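Local coordinates for SCO1 protein homolog (Bacillus subtilis, PDB 1XZO) that is needed to insert copper into the active site of cytochrome c oxidase and may act in copper homeostasis or redox signalling, at residues T57-Q60 against K61-A65. Sequence-based numbering, arbitrary orientation.
Sequences TDLQ and KKLKA. With CA (calcium ion), chain I.
The flat amide of Gln60 meets the CE methylene of Lys64 one turn on: Lys64 CE approaches obliquely on the CG–NE2 side, tilted out of the amide plane and 3.8 Å from Gln60 NE2. Both belong to helix 52-65, the crossover helix of a beta-alpha-beta unit in this thioredoxin-like fold. OE1 accepts from Ser97 N while NE2 donates to Asn100 OD1, which fixes the flip of the buried group; Lys64 NZ makes a weak hydrogen bond to the same OD1. With CG anti to the backbone N (chi1 175°) and the chain extended beyond it, the side chain carries the amide out from the helix to the loop before strand 101-104. Cut back to an alanine, it would end at CB, which is likely to leave Ser97 N and Asn100 OD1 without their amide partner and open a gap beside Trp101. The Asp58 carboxylate turns outward, its OD2 beside a calcium ion at a distance too short to trust; OD1 lies 4.2 Å from Lys61 NZ, looser than a salt bridge. Leu59 CG packs alongside Leu63 CD1 at 4.1 Å, and both leucines reach helix 160-170. Regular i to i+4 bonds join the turns, among them Leu63 N to Leu59 O, 2.9 Å long.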
# COMPACT_ATOMS: atom_id res chain seq x y z
N THR A 57 -2.22 -9.84 0.74
CA THR A 57 -2.08 -10.99 -0.18
C THR A 57 -3.48 -11.65 -0.40
O THR A 57 -3.90 -11.92 -1.52
CB THR A 57 -1.07 -11.94 0.37
OG1 THR A 57 0.25 -11.38 0.23
CG2 THR A 57 -1.00 -13.23 -0.51
N ASP A 58 -4.22 -11.76 0.71
CA ASP A 58 -5.52 -12.43 0.64
C ASP A 58 -6.44 -11.39 -0.07
O ASP A 58 -7.17 -11.70 -0.97
CB ASP A 58 -5.87 -13.14 2.09
CG ASP A 58 -5.16 -14.65 2.26
OD1 ASP A 58 -4.98 -15.14 1.13
OD2 ASP A 58 -4.73 -15.51 3.28
N LEU A 59 -6.28 -10.08 0.13
CA LEU A 59 -7.05 -9.10 -0.64
C LEU A 59 -6.84 -9.15 -2.16
O LEU A 59 -7.80 -9.05 -2.96
CB LEU A 59 -6.74 -7.72 -0.04
CG LEU A 59 -7.63 -6.54 -0.28
CD1 LEU A 59 -9.14 -6.85 -0.32
CD2 LEU A 59 -7.27 -5.50 0.82
N GLN A 60 -5.58 -9.25 -2.53
CA GLN A 60 -5.14 -9.36 -3.90
C GLN A 60 -5.89 -10.57 -4.56
O GLN A 60 -6.42 -10.44 -5.60
CB GLN A 60 -3.64 -9.60 -3.97
CG GLN A 60 -3.28 -9.83 -5.46
CD GLN A 60 -1.81 -9.99 -5.70
OE1 GLN A 60 -1.12 -10.84 -5.05
NE2 GLN A 60 -1.26 -9.01 -6.54
N LYS A 61 -5.90 -11.68 -3.87
CA LYS A 61 -6.56 -12.92 -4.32
C LYS A 61 -8.06 -12.76 -4.52
O LYS A 61 -8.64 -13.19 -5.57
CB LYS A 61 -6.21 -14.03 -3.33
CG LYS A 61 -6.81 -15.40 -3.66
CD LYS A 61 -6.26 -16.51 -2.84
CE LYS A 61 -7.11 -16.84 -1.58
NZ LYS A 61 -6.90 -18.24 -0.97
N LYS A 62 -8.71 -12.09 -3.57
CA LYS A 62 -10.14 -11.87 -3.63
C LYS A 62 -10.46 -10.95 -4.80
O LYS A 62 -11.45 -11.11 -5.51
CB LYS A 62 -10.70 -11.38 -2.26
CG LYS A 62 -10.28 -12.18 -1.04
CD LYS A 62 -10.82 -11.63 0.23
CE LYS A 62 -10.58 -12.56 1.39
NZ LYS A 62 -11.47 -13.72 1.22
N LEU A 63 -9.67 -9.89 -4.99
CA LEU A 63 -9.90 -8.97 -6.13
C LEU A 63 -9.63 -9.66 -7.47
O LEU A 63 -10.33 -9.40 -8.44
CB LEU A 63 -9.05 -7.67 -5.98
CG LEU A 63 -9.46 -6.72 -4.86
CD1 LEU A 63 -8.16 -5.94 -4.33
CD2 LEU A 63 -10.56 -5.80 -5.22
N LYS A 64 -8.63 -10.54 -7.53
CA LYS A 64 -8.35 -11.30 -8.75
C LYS A 64 -9.57 -12.21 -9.09
O LYS A 64 -9.98 -12.30 -10.27
CB LYS A 64 -7.06 -12.11 -8.63
CG LYS A 64 -5.79 -11.33 -8.32
CD LYS A 64 -4.99 -10.82 -9.55
CE LYS A 64 -3.89 -9.85 -9.20
NZ LYS A 64 -3.38 -9.37 -10.52
N ALA A 65 -10.20 -12.77 -8.05
CA ALA A 65 -11.35 -13.70 -8.21
C ALA A 65 -12.61 -13.07 -8.68
O ALA A 65 -13.41 -13.75 -9.30
CB ALA A 65 -11.64 -14.51 -6.91
CA CA I . -3.73 -15.70 4.52
O HOH W 1 -3.55 -13.75 6.52
O HOH W 2 -2.23 -14.51 3.28